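Local coordinates for protein sulfotransferase (Alicyclobacillus acidocaldarius subsp. acidocaldarius, PDB 3RNL) that probably transfers a sulfuryl group from a nucleotide donor to an acceptor not yet established, as expected of a sulfotransferase-family enzyme with a P-loop-type fold, at residues Glu134-Thr137 with Glu142-Ala145; Glu148-Gln153 with Pro157-Arg162; Leu138-Ser143 with Met269-Asp274; Ala16-Thr21 with Ala123-Met128. One frame throughout, in Å; residues are numbered along the deposited sequence. Where two conformers were deposited one is given.

Interaction 1 (Glu134-Thr137 with Glu142-Ala145); sequences ERET and ESLA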
loop_
_atom_site.group_PDB
_atom_site.type_symbol
_atom_site.label_atom_id
_atom_site.label_comp_id
_atom_site.label_asym_id
_atom_site.label_seq_id
_atom_site.Cartn_x
_atom_site.Cartn_y
_atom_site.Cartn_z
ATOM N N GLU A 134 -1.757 10.631 18.372
ATOM C CA GLU A 134 -2.333 11.842 18.959
ATOM C C GLU A 134 -2.684 12.894 17.906
ATOM O O GLU A 134 -2.711 14.089 18.178
ATOM C CB GLU A 134 -1.409 12.404 20.043
ATOM C CG GLU A 134 -1.116 11.381 21.133
ATOM C CD GLU A 134 -0.519 11.995 22.380
ATOM O OE1 GLU A 134 0.664 12.387 22.343
ATOM O OE2 GLU A 134 -1.238 12.082 23.398
ATOM N N ARG A 135 -2.920 12.433 16.683
ATOM C CA ARG A 135 -3.419 13.291 15.614
ATOM C C ARG A 135 -4.941 13.457 15.618
ATOM O O ARG A 135 -5.465 14.517 15.280
ATOM C CB ARG A 135 -2.902 12.769 14.273
ATOM C CG ARG A 135 -1.377 12.798 14.241
ATOM C CD ARG A 135 -0.784 11.959 13.125
ATOM N NE ARG A 135 -1.080 12.491 11.802
ATOM C CZ ARG A 135 -0.729 11.881 10.669
ATOM N NH1 ARG A 135 -0.066 10.732 10.711
ATOM N NH2 ARG A 135 -1.025 12.423 9.493
ATOM N N GLU A 136 -5.636 12.376 15.960
ATOM C CA GLU A 136 -7.101 12.358 16.006
ATOM C C GLU A 136 -7.582 12.146 17.438
ATOM O O GLU A 136 -7.145 11.199 18.098
ATOM C CB GLU A 136 -7.635 11.236 15.114
ATOM C CG GLU A 136 -9.159 11.081 15.146
ATOM C CD GLU A 136 -9.885 12.355 14.714
ATOM O OE1 GLU A 136 -9.931 13.324 15.506
ATOM O OE2 GLU A 136 -10.403 12.394 13.581
ATOM N N THR A 137 -8.363 13.083 17.971
ATOM C CA THR A 137 -9.001 12.869 19.267
ATOM C C THR A 137 -10.488 12.489 19.226
ATOM O O THR A 137 -11.072 12.162 20.254
ATOM C CB THR A 137 -8.867 14.128 20.133
ATOM O OG1 THR A 137 -9.427 15.238 19.420
ATOM C CG2 THR A 137 -7.400 14.406 20.432
ATOM N N GLU A 142 -17.247 10.043 14.419
ATOM C CA GLU A 142 -17.050 11.450 14.067
ATOM C C GLU A 142 -15.955 11.630 13.027
ATOM O O GLU A 142 -16.060 12.475 12.139
ATOM C CB GLU A 142 -16.682 12.264 15.311
ATOM C CG GLU A 142 -17.783 12.363 16.353
ATOM C CD GLU A 142 -17.304 13.043 17.626
ATOM O OE1 GLU A 142 -16.521 12.423 18.384
ATOM O OE2 GLU A 142 -17.697 14.205 17.858
ATOM N N SER A 143 -14.894 10.842 13.155
ATOM C CA SER A 143 -13.750 10.926 12.235
ATOM C C SER A 143 -14.184 10.532 10.814
ATOM O O SER A 143 -13.792 11.166 9.831
ATOM C CB SER A 143 -12.594 10.048 12.742
ATOM O OG SER A 143 -11.338 10.418 12.161
ATOM N N LEU A 144 -15.016 9.498 10.711
ATOM C CA LEU A 144 -15.551 9.075 9.420
ATOM C C LEU A 144 -16.340 10.199 8.767
ATOM O O LEU A 144 -16.255 10.418 7.555
ATOM C CB LEU A 144 -16.492 7.876 9.595
ATOM C CG LEU A 144 -15.862 6.490 9.671
ATOM C CD1 LEU A 144 -16.910 5.490 10.162
ATOM C CD2 LEU A 144 -15.301 6.072 8.300
ATOM N N ALA A 145 -17.134 10.892 9.576
ATOM C CA ALA A 145 -18.031 11.918 9.068
ATOM C C ALA A 145 -17.274 13.129 8.524
ATOM O O ALA A 145 -17.816 13.897 7.723
ATOM C CB ALA A 145 -19.023 12.339 10.154
#

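Interaction 2 (Glu148-Gln153 with Pro157-Arg162); sequences EERIRQ and PLWYYR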
loop_
_atom_site.group_PDB
_atom_site.type_symbol
_atom_site.label_atom_id
_atom_site.label_comp_id
_atom_site.label_asym_id
_atom_site.label_seq_id
_atom_site.Cartn_x
_atom_site.Cartn_y
_atom_site.Cartn_z
ATOM N N GLU A 148 -15.013 13.824 3.910
ATOM C CA GLU A 148 -15.234 14.696 2.760
ATOM C C GLU A 148 -14.580 16.067 2.944
ATOM O O GLU A 148 -13.921 16.572 2.036
ATOM C CB GLU A 148 -16.728 14.875 2.470
ATOM C CG GLU A 148 -16.995 15.662 1.193
ATOM C CD GLU A 148 -18.469 15.977 0.971
ATOM O OE1 GLU A 148 -19.228 16.054 1.959
ATOM O OE2 GLU A 148 -18.865 16.154 -0.202
ATOM N N GLU A 149 -14.761 16.666 4.118
ATOM C CA GLU A 149 -14.192 17.990 4.374
ATOM C C GLU A 149 -12.666 17.961 4.468
ATOM O O GLU A 149 -11.999 18.933 4.122
ATOM C CB GLU A 149 -14.799 18.630 5.629
ATOM C CG GLU A 149 -14.363 18.011 6.949
ATOM C CD GLU A 149 -14.732 18.871 8.154
ATOM O OE1 GLU A 149 -14.656 20.114 8.050
ATOM O OE2 GLU A 149 -15.097 18.304 9.205
ATOM N N ARG A 150 -12.116 16.839 4.927
ATOM C CA ARG A 150 -10.671 16.680 5.014
ATOM C C ARG A 150 -10.048 16.459 3.645
ATOM O O ARG A 150 -8.927 16.902 3.381
ATOM C CB ARG A 150 -10.313 15.537 5.967
ATOM C CG ARG A 150 -10.631 15.911 7.413
ATOM C CD ARG A 150 -10.472 14.724 8.340
ATOM N NE ARG A 150 -10.534 15.126 9.747
ATOM C CZ ARG A 150 -10.746 14.265 10.737
ATOM N NH1 ARG A 150 -10.932 12.982 10.456
ATOM N NH2 ARG A 150 -10.777 14.682 11.999
ATOM N N ILE A 151 -10.774 15.789 2.760
ATOM C CA ILE A 151 -10.295 15.676 1.387
ATOM C C ILE A 151 -10.263 17.065 0.742
ATOM O O ILE A 151 -9.276 17.435 0.096
ATOM C CB ILE A 151 -11.149 14.697 0.558
ATOM C CG1 ILE A 151 -10.955 13.263 1.084
ATOM C CG2 ILE A 151 -10.757 14.781 -0.917
ATOM C CD1 ILE A 151 -11.848 12.221 0.408
ATOM N N ARG A 152 -11.326 17.847 0.933
ATOM C CA ARG A 152 -11.348 19.207 0.396
ATOM C C ARG A 152 -10.224 20.074 0.957
ATOM O O ARG A 152 -9.692 20.937 0.251
ATOM C CB ARG A 152 -12.690 19.892 0.677
ATOM C CG ARG A 152 -13.868 19.305 -0.081
ATOM C CD ARG A 152 -15.059 20.267 -0.076
ATOM N NE ARG A 152 -15.555 20.533 1.273
ATOM C CZ ARG A 152 -16.513 19.827 1.867
ATOM N NH1 ARG A 152 -16.903 20.137 3.095
ATOM N NH2 ARG A 152 -17.082 18.810 1.234
ATOM N N GLN A 153 -9.871 19.856 2.224
ATOM C CA GLN A 153 -8.860 20.677 2.895
ATOM C C GLN A 153 -7.428 20.174 2.674
ATOM O O GLN A 153 -6.473 20.772 3.165
ATOM C CB GLN A 153 -9.150 20.791 4.392
ATOM C CG GLN A 153 -10.420 21.588 4.714
ATOM C CD GLN A 153 -10.829 21.488 6.170
ATOM O OE1 GLN A 153 -10.235 20.745 6.946
ATOM N NE2 GLN A 153 -11.862 22.238 6.545
ATOM N N PRO A 157 -3.665 11.264 2.878
ATOM C CA PRO A 157 -4.627 10.182 2.614
ATOM C C PRO A 157 -4.815 9.196 3.762
ATOM O O PRO A 157 -5.770 8.426 3.705
ATOM C CB PRO A 157 -4.082 9.473 1.358
ATOM C CG PRO A 157 -3.005 10.349 0.833
ATOM C CD PRO A 157 -2.531 11.246 1.938
ATOM N N LEU A 158 -3.945 9.192 4.771
ATOM C CA LEU A 158 -4.201 8.326 5.929
ATOM C C LEU A 158 -5.578 8.629 6.513
ATOM O O LEU A 158 -6.246 7.747 7.060
ATOM C CB LEU A 158 -3.117 8.491 7.001
ATOM C CG LEU A 158 -3.180 7.521 8.196
ATOM C CD1 LEU A 158 -3.239 6.053 7.742
ATOM C CD2 LEU A 158 -1.986 7.746 9.119
ATOM N N TRP A 159 -6.005 9.881 6.379
ATOM C CA TRP A 159 -7.308 10.286 6.882
ATOM C C TRP A 159 -8.469 9.846 5.986
ATOM O O TRP A 159 -9.632 9.987 6.392
ATOM C CB TRP A 159 -7.389 11.809 7.034
ATOM C CG TRP A 159 -6.379 12.446 7.941
ATOM C CD1 TRP A 159 -5.133 12.911 7.593
ATOM C CD2 TRP A 159 -6.556 12.776 9.326
ATOM N NE1 TRP A 159 -4.518 13.482 8.686
ATOM C CE2 TRP A 159 -5.367 13.409 9.761
ATOM C CE3 TRP A 159 -7.594 12.587 10.240
ATOM C CZ2 TRP A 159 -5.193 13.856 11.073
ATOM C CZ3 TRP A 159 -7.424 13.041 11.554
ATOM C CH2 TRP A 159 -6.230 13.659 11.955
ATOM N N TYR A 160 -8.214 9.316 4.785
ATOM C CA TYR A 160 -9.385 9.134 3.941
ATOM C C TYR A 160 -9.777 7.676 4.101
ATOM O O TYR A 160 -9.411 6.811 3.294
ATOM C CB TYR A 160 -8.984 9.316 2.462
ATOM C CG TYR A 160 -8.333 10.633 2.046
ATOM C CD1 TYR A 160 -8.254 11.725 2.904
ATOM C CD2 TYR A 160 -7.800 10.767 0.769
ATOM C CE1 TYR A 160 -7.638 12.920 2.486
ATOM C CE2 TYR A 160 -7.195 11.937 0.350
ATOM C CZ TYR A 160 -7.109 13.004 1.206
ATOM O OH TYR A 160 -6.490 14.157 0.751
ATOM N N TYR A 161 -10.731 7.450 4.985
ATOM C CA TYR A 161 -11.039 6.099 5.410
ATOM C C TYR A 161 -11.674 5.352 4.266
ATOM O O TYR A 161 -11.311 4.212 3.977
ATOM C CB TYR A 161 -12.010 6.144 6.583
ATOM C CG TYR A 161 -11.399 6.774 7.802
ATOM C CD1 TYR A 161 -10.266 6.235 8.391
ATOM C CD2 TYR A 161 -11.968 7.907 8.377
ATOM C CE1 TYR A 161 -9.696 6.818 9.513
ATOM C CE2 TYR A 161 -11.408 8.494 9.492
ATOM C CZ TYR A 161 -10.282 7.944 10.062
ATOM O OH TYR A 161 -9.732 8.534 11.180
ATOM N N ARG A 162 -12.646 5.998 3.639
ATOM C CA ARG A 162 -13.367 5.392 2.521
ATOM C C ARG A 162 -12.570 5.436 1.213
ATOM O O ARG A 162 -12.459 4.423 0.520
ATOM C CB ARG A 162 -14.734 6.077 2.321
ATOM C CG ARG A 162 -15.788 5.729 3.380
ATOM C CD ARG A 162 -17.042 6.624 3.212
ATOM N NE ARG A 162 -18.263 5.966 3.699
ATOM C CZ ARG A 162 -18.778 6.140 4.913
ATOM N NH1 ARG A 162 -18.182 6.950 5.775
ATOM N NH2 ARG A 162 -19.891 5.507 5.264
HETATM O O HOH W 1 -11.412 11.595 7.945
HETATM O O HOH W 2 -7.164 16.189 -1.212
#

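Interaction 3 (Leu138-Ser143 with Met269-Asp274); sequences LSFRES and MEMEPD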
loop_
_atom_site.group_PDB
_atom_site.type_symbol
_atom_site.label_atom_id
_atom_site.label_comp_id
_atom_site.label_asym_id
_atom_site.label_seq_id
_atom_site.Cartn_x
_atom_site.Cartn_y
_atom_site.Cartn_z
ATOM N N LEU A 138 -11.084 12.540 18.041
ATOM C CA LEU A 138 -12.512 12.246 17.865
ATOM C C LEU A 138 -12.788 10.748 17.883
ATOM O O LEU A 138 -11.882 9.944 17.683
ATOM C CB LEU A 138 -13.054 12.853 16.567
ATOM C CG LEU A 138 -12.949 14.377 16.429
ATOM C CD1 LEU A 138 -13.287 14.792 15.003
ATOM C CD2 LEU A 138 -13.846 15.078 17.424
ATOM N N SER A 139 -14.046 10.385 18.104
ATOM C CA SER A 139 -14.471 9.005 17.929
ATOM C C SER A 139 -14.345 8.618 16.456
ATOM O O SER A 139 -14.265 9.478 15.578
ATOM C CB SER A 139 -15.926 8.839 18.355
ATOM O OG SER A 139 -16.789 9.532 17.461
ATOM N N PHE A 140 -14.285 7.320 16.188
ATOM C CA PHE A 140 -14.211 6.847 14.808
ATOM C C PHE A 140 -15.449 7.321 14.054
ATOM O O PHE A 140 -15.372 7.713 12.888
ATOM C CB PHE A 140 -14.115 5.319 14.802
ATOM C CG PHE A 140 -14.048 4.702 13.424
ATOM C CD1 PHE A 140 -13.096 5.113 12.505
ATOM C CD2 PHE A 140 -14.934 3.696 13.069
ATOM C CE1 PHE A 140 -13.029 4.521 11.226
ATOM C CE2 PHE A 140 -14.874 3.110 11.802
ATOM C CZ PHE A 140 -13.913 3.515 10.894
ATOM N N ARG A 141 -16.600 7.301 14.724
ATOM C CA ARG A 141 -17.840 7.715 14.070
ATOM C C ARG A 141 -17.741 9.156 13.560
ATOM O O ARG A 141 -18.114 9.452 12.415
ATOM C CB ARG A 141 -19.031 7.576 15.026
ATOM C CG ARG A 141 -20.362 7.738 14.333
ATOM C CD ARG A 141 -21.512 7.712 15.335
ATOM N NE ARG A 141 -21.676 6.450 16.068
ATOM C CZ ARG A 141 -22.227 5.350 15.559
ATOM N NH1 ARG A 141 -22.624 5.330 14.291
ATOM N NH2 ARG A 141 -22.375 4.261 16.312
ATOM N N GLU A 142 -17.247 10.043 14.419
ATOM C CA GLU A 142 -17.050 11.450 14.067
ATOM C C GLU A 142 -15.955 11.630 13.027
ATOM O O GLU A 142 -16.060 12.475 12.139
ATOM C CB GLU A 142 -16.682 12.264 15.311
ATOM C CG GLU A 142 -17.783 12.363 16.353
ATOM C CD GLU A 142 -17.304 13.043 17.626
ATOM O OE1 GLU A 142 -16.521 12.423 18.384
ATOM O OE2 GLU A 142 -17.697 14.205 17.858
ATOM N N SER A 143 -14.894 10.842 13.155
ATOM C CA SER A 143 -13.750 10.926 12.235
ATOM C C SER A 143 -14.184 10.532 10.814
ATOM O O SER A 143 -13.792 11.166 9.831
ATOM C CB SER A 143 -12.594 10.048 12.742
ATOM O OG SER A 143 -11.338 10.418 12.161
HETATM N N MSE A 269 -10.982 -0.214 20.537
HETATM C CA MSE A 269 -10.521 -1.572 20.264
HETATM C C MSE A 269 -11.442 -2.282 19.271
HETATM O O MSE A 269 -10.993 -3.097 18.465
HETATM C CB MSE A 269 -10.431 -2.380 21.562
HETATM C CG MSE A 269 -9.880 -3.785 21.377
HETATM SE SE MSE A 269 -7.996 -3.780 20.867
HETATM C CE MSE A 269 -7.806 -5.651 20.343
ATOM N N GLU A 270 -12.732 -1.969 19.342
ATOM C CA GLU A 270 -13.730 -2.603 18.486
ATOM C C GLU A 270 -14.649 -1.572 17.845
ATOM O O GLU A 270 -15.217 -0.719 18.528
ATOM C CB GLU A 270 -14.571 -3.592 19.294
ATOM C CG GLU A 270 -13.961 -4.975 19.431
ATOM C CD GLU A 270 -14.136 -5.808 18.178
ATOM O OE1 GLU A 270 -14.401 -5.222 17.105
ATOM O OE2 GLU A 270 -14.017 -7.049 18.267
HETATM N N MSE A 271 -14.811 -1.667 16.532
HETATM C CA MSE A 271 -15.668 -0.739 15.819
HETATM C C MSE A 271 -17.135 -0.939 16.231
HETATM O O MSE A 271 -17.560 -2.058 16.523
HETATM C CB MSE A 271 -15.499 -0.963 14.323
HETATM C CG MSE A 271 -16.452 -0.194 13.476
HETATM SE SE MSE A 271 -16.241 -0.778 11.639
HETATM C CE MSE A 271 -14.313 -0.698 11.509
ATOM N N GLU A 272 -17.904 0.146 16.281
ATOM C CA GLU A 272 -19.337 0.038 16.559
ATOM C C GLU A 272 -19.996 -0.907 15.554
ATOM O O GLU A 272 -19.737 -0.825 14.374
ATOM C CB GLU A 272 -20.002 1.411 16.457
ATOM C CG GLU A 272 -19.528 2.400 17.508
ATOM C CD GLU A 272 -20.178 2.164 18.856
ATOM O OE1 GLU A 272 -20.947 1.186 18.985
ATOM O OE2 GLU A 272 -19.927 2.961 19.788
ATOM N N PRO A 273 -20.864 -1.803 16.032
ATOM C CA PRO A 273 -21.497 -2.784 15.138
ATOM C C PRO A 273 -22.282 -2.153 13.980
ATOM O O PRO A 273 -22.198 -2.653 12.855
ATOM C CB PRO A 273 -22.435 -3.546 16.074
ATOM C CG PRO A 273 -21.761 -3.455 17.410
ATOM C CD PRO A 273 -21.123 -2.096 17.455
ATOM N N ASP A 274 -23.031 -1.081 14.234
ATOM C CA ASP A 274 -23.779 -0.461 13.147
ATOM C C ASP A 274 -22.819 0.074 12.089
ATOM O O ASP A 274 -23.116 0.022 10.896
ATOM C CB ASP A 274 -24.729 0.645 13.652
ATOM C CG ASP A 274 -23.986 1.884 14.149
ATOM O OD1 ASP A 274 -23.278 1.779 15.169
ATOM O OD2 ASP A 274 -24.126 2.970 13.533
#

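Interaction 4 (Ala16-Thr21 with Ala123-Met128); sequences AAKCGT and AFSAYM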
loop_
_atom_site.group_PDB
_atom_site.type_symbol
_atom_site.label_atom_id
_atom_site.label_comp_id
_atom_site.label_asym_id
_atom_site.label_seq_id
_atom_site.Cartn_x
_atom_site.Cartn_y
_atom_site.Cartn_z
ATOM N N ALA A 16 -1.861 -1.625 -0.067
ATOM C CA ALA A 16 -2.475 -0.372 0.334
ATOM C C ALA A 16 -2.022 -0.004 1.747
ATOM O O ALA A 16 -1.406 -0.818 2.435
ATOM C CB ALA A 16 -4.010 -0.514 0.301
ATOM N N ALA A 17 -2.404 1.186 2.205
ATOM C CA ALA A 17 -1.992 1.660 3.528
ATOM C C ALA A 17 -2.759 0.898 4.611
ATOM O O ALA A 17 -3.951 0.657 4.458
ATOM C CB ALA A 17 -2.250 3.167 3.654
ATOM N N LYS A 18 -2.070 0.556 5.704
ATOM C CA LYS A 18 -2.630 -0.211 6.831
ATOM C C LYS A 18 -3.059 -1.633 6.438
ATOM O O LYS A 18 -3.962 -2.222 7.049
ATOM C CB LYS A 18 -3.783 0.548 7.530
ATOM C CG LYS A 18 -3.453 1.994 7.908
ATOM C CD LYS A 18 -2.125 2.100 8.654
ATOM C CE LYS A 18 -2.137 1.354 9.980
ATOM N NZ LYS A 18 -0.794 1.459 10.668
ATOM N N CYS A 19 -2.443 -2.135 5.372
ATOM C CA CYS A 19 -2.601 -3.521 4.905
ATOM C C CYS A 19 -1.497 -4.528 5.255
ATOM O O CYS A 19 -1.470 -5.622 4.697
ATOM C CB CYS A 19 -2.992 -3.567 3.429
ATOM S SG CYS A 19 -4.612 -2.748 3.207
ATOM N N GLY A 20 -0.523 -4.119 6.057
ATOM C CA GLY A 20 0.501 -5.047 6.514
ATOM C C GLY A 20 1.740 -5.113 5.639
ATOM O O GLY A 20 2.569 -6.019 5.794
ATOM N N THR A 21 1.889 -4.163 4.720
ATOM C CA THR A 21 3.064 -4.172 3.844
ATOM C C THR A 21 4.356 -3.950 4.613
ATOM O O THR A 21 5.432 -4.310 4.139
ATOM C CB THR A 21 2.975 -3.143 2.706
ATOM O OG1 THR A 21 2.876 -1.828 3.258
ATOM C CG2 THR A 21 1.764 -3.430 1.818
ATOM N N ALA A 123 -9.946 0.750 7.333
ATOM C CA ALA A 123 -10.349 2.083 7.787
ATOM C C ALA A 123 -10.133 2.207 9.291
ATOM O O ALA A 123 -9.609 3.209 9.782
ATOM C CB ALA A 123 -11.821 2.352 7.431
ATOM N N PHE A 124 -10.543 1.187 10.035
ATOM C CA PHE A 124 -10.417 1.259 11.487
ATOM C C PHE A 124 -8.945 1.263 11.899
ATOM O O PHE A 124 -8.569 1.925 12.875
ATOM C CB PHE A 124 -11.164 0.105 12.156
ATOM C CG PHE A 124 -11.415 0.324 13.622
ATOM C CD1 PHE A 124 -12.164 1.412 14.049
ATOM C CD2 PHE A 124 -10.932 -0.564 14.559
ATOM C CE1 PHE A 124 -12.406 1.615 15.401
ATOM C CE2 PHE A 124 -11.177 -0.374 15.911
ATOM C CZ PHE A 124 -11.904 0.718 16.330
ATOM N N SER A 125 -8.120 0.523 11.163
ATOM C CA SER A 125 -6.687 0.510 11.429
ATOM C C SER A 125 -6.055 1.894 11.233
ATOM O O SER A 125 -5.195 2.313 12.016
ATOM C CB SER A 125 -5.981 -0.516 10.537
ATOM O OG SER A 125 -4.605 -0.555 10.838
ATOM N N ALA A 126 -6.467 2.595 10.182
ATOM C CA ALA A 126 -5.971 3.950 9.940
ATOM C C ALA A 126 -6.394 4.870 11.084
ATOM O O ALA A 126 -5.598 5.671 11.576
ATOM C CB ALA A 126 -6.482 4.486 8.618
ATOM N N TYR A 127 -7.645 4.733 11.511
ATOM C CA TYR A 127 -8.156 5.507 12.638
ATOM C C TYR A 127 -7.309 5.266 13.892
ATOM O O TYR A 127 -6.856 6.217 14.540
ATOM C CB TYR A 127 -9.619 5.144 12.917
ATOM C CG TYR A 127 -10.128 5.737 14.215
ATOM C CD1 TYR A 127 -10.365 7.099 14.327
ATOM C CD2 TYR A 127 -10.360 4.935 15.320
ATOM C CE1 TYR A 127 -10.829 7.655 15.532
ATOM C CE2 TYR A 127 -10.816 5.475 16.521
ATOM C CZ TYR A 127 -11.048 6.832 16.615
ATOM O OH TYR A 127 -11.495 7.368 17.809
HETATM N N MSE A 128 -7.101 3.996 14.231
HETATM C CA MSE A 128 -6.321 3.650 15.420
HETATM C C MSE A 128 -4.911 4.224 15.353
HETATM O O MSE A 128 -4.356 4.654 16.368
HETATM C CB MSE A 128 -6.276 2.132 15.624
HETATM C CG MSE A 128 -7.626 1.547 15.998
HETATM SE SE MSE A 128 -7.521 -0.325 16.562
HETATM C CE MSE A 128 -7.374 -1.154 14.801
#

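Interaction 1 (Glu134-Thr137 with Glu142-Ala145)
Glu136 brings its carboxylate oxygen OE2 up against the side chain of Ser143, and this single pair makes the whole contact. Ser143 OG donates a short hydrogen bond of 2.6 Å to Glu136 OE2. The hydroxyl meets that oxygen on its anti side, 21° out of the carboxylate plane, so the side facing OE1 is not used by the serine. Ser143 CB comes along behind its oxygen, 3.3 Å from Glu136 OE2. Two torsions put the carboxylate there: CG of Glu136 lies opposite the backbone N (chi1 177°), carrying the chain toward the helix, and a bend at chi2 then turns the acid group over to Ser143. Both residues are buried and the area they hide is small, 74 Å² in all, which makes this a directed polar contact more than a packing surface.

The buried acid is well provided for. Besides the serine, OE2 takes a salt bridge from Arg150 NH2, while OE1 accepts from Leu138 N within the same loop. Ser143 OG in turn also bonds Tyr161 OH and Arg150 NH1, and this web probably favours a charged Glu136.

The loop 134-137 leaves helix 119-132 through a Schellman motif, with Glu134 at positive phi. Within a few residues the chain turns back into helix 140-145, and the Glu136-Ser143 bond ties the connection to that helix. Tyr127 and Leu130 of helix 119-132 lie against Glu136, Tyr127 also touches Ser143, and on another side of the short helix Leu144 packs against helix 273-294.

Interaction 2 (Glu148-Gln153 with Pro157-Arg162)
Arg150 and Ile151, consecutive on the helix, each meet one of the consecutive aromatics Trp159 and Tyr160. Ile151 puts CG1 squarely over the centre of the Tyr160 ring: 3.6 Å separates Ile151 CG1 from the Tyr160 centroid, only 11° off the ring normal, a clear CH-pi contact. The chi1 of Ile151 (-67°) brings this branch, and not CG2, to the ring. Pro157 CA covers the opposite face of Tyr160, so the phenol is held between helix and turn. The Tyr160 N to Pro157 O bond (2.8 Å) closes that turn.

Arg150 stretches out from CG to NE and brings its guanidinium beside the benzo part of the indole. Trp159 CE3 lies over one guanidinium face, 3.4 Å from Arg150 NH1, but the two planes stand 57° apart, so this is no parallel stack. What fixes the guanidinium is polar: NH2 pairs with Glu136 and NH1 reaches Ser143. A water in the guanidinium plane, 2.9 Å from Arg150 NH1, accepts from it and donates to Trp159 O at the same distance. A second water links the other pair, donating to Ile151 O and lying 2.9 Å from Tyr160 OH. Trp159 has its own partner, NE1 bonding Asp59.

This is structural packing between helix 147-152 and the 3-10 turn with loop that follows it and leads to helix 167-178. From the turn Leu158 packs on Ala126 and Leu130 of helix 119-132, and Tyr161 reaches Tyr127 there and Leu144 of helix 140-145.

Interaction 3 (Leu138-Ser143 with Met269-Asp274)
The charged part of this contact is a salt bridge between Arg141 and Asp274, joined end-on. Arg141 NH1 bonds Asp274 OD2 and Arg141 NH2 bonds Asp274 OD1, each at 2.9 Å and close to straight (166° and 170°). Both oxygens use their syn lone pairs, and the flat groups are nearly coplanar, 19° apart. With its CG between the backbone N and the carbonyl carbon, Asp274 turns its carboxylate to the arginine. Glu272 lends its aliphatic part, with CG 3.6 Å from Arg141 NH2; its acid group lies beyond salt-bridge distance and may add only a weak attraction. The pair lies at the surface, touching a crystal neighbour.

The apolar part is Phe140 with Met271, a selenomethionine. Its methyl CE comes 3.9 Å from Phe140 CE2, and the selenium approaches the ring obliquely, a loose Met-aromatic contact.

Within 138-143 itself, helix capping holds the first turn. In the conformer described, Ser139 and Glu142 form a capping box: Glu142 N donates to Ser139 OG (3.1 Å), and Ser139 N donates to Glu142 OE1 (3.2 Å).

The contact thus brings together the starts of two helices, 140-145 and 273-294. Helix 119-132 completes the apolar side, with Phe124 edge-to-face on Phe140 and also touching Met271.

Interaction 4 (Ala16-Thr21 with Ala123-Met128)
Lys18 and Ser125 bring their backbones nearest, CA to CA 6.2 Å, where a tight turn meets one side of a helix. From Ala16 to Cys19 the chain makes a type II beta turn: Lys18 takes the positive-phi position (64°), and a weak bond runs from Cys19 N to Ala16 O. The peptide bond before Ala16 is cis. Gly20 takes the N-cap position of the next helix, 21-29, at backbone angles that call for glycine. Opposite, 123-128 is regular helix.

Position and sequence mark 16-21 as the probable counterpart of the P-loop-like phosphate-binding loop of sulfotransferases, between strand 11-13 and helix 21-29. Segment 123-128 belongs to helix 119-132, which follows the neighbouring parallel strand 111-116; in relatives a serine of this helix helps hold the donor's 3'-phosphate, and Ser125 probably corresponds to it. A glycerol, probably from the crystallisation liquor, lies about 4 Å from the Lys18 side chain, which is consistent with a pocket here.

The lysine does the touching with its carbons. Bends at chi2 and chi3 curl the chain along the helix, so that CG lies 3.8 Å from Ala126 CA and 4.0 Å from Ala126 CB. Further out, Lys18 CE comes 3.2 Å from Ser125 OG, a close packing contact and not a hydrogen bond; that OG lies opposite its own backbone N (chi1 -178°) in the conformer described. Lys18 NZ bonds His129 ND1, one turn along the helix.

Overall arrangement
Helix 119-132 links the four contacts. Along the chain, interaction 4 pairs the probable phosphate-binding loop after strand 11-13 with this helix, which follows strand 111-116 of the parallel sheet. Interaction 1 comes next, on the way into helix 140-145, then interaction 2 at helix 147-152; interaction 3 brings helix 273-294 back to helix 140-145. Interaction 4 lies about 9 Å from the chain's centre, the others 17 to 23 Å out. Interactions 1 and 3 share Glu142 and Ser143, their centres about 9 Å apart; interactions 1 and 2 join through buried polar side chains. The outer helices are thus connected, directly or through the loop after helix 147-152, to the helix bordering the probable donor site.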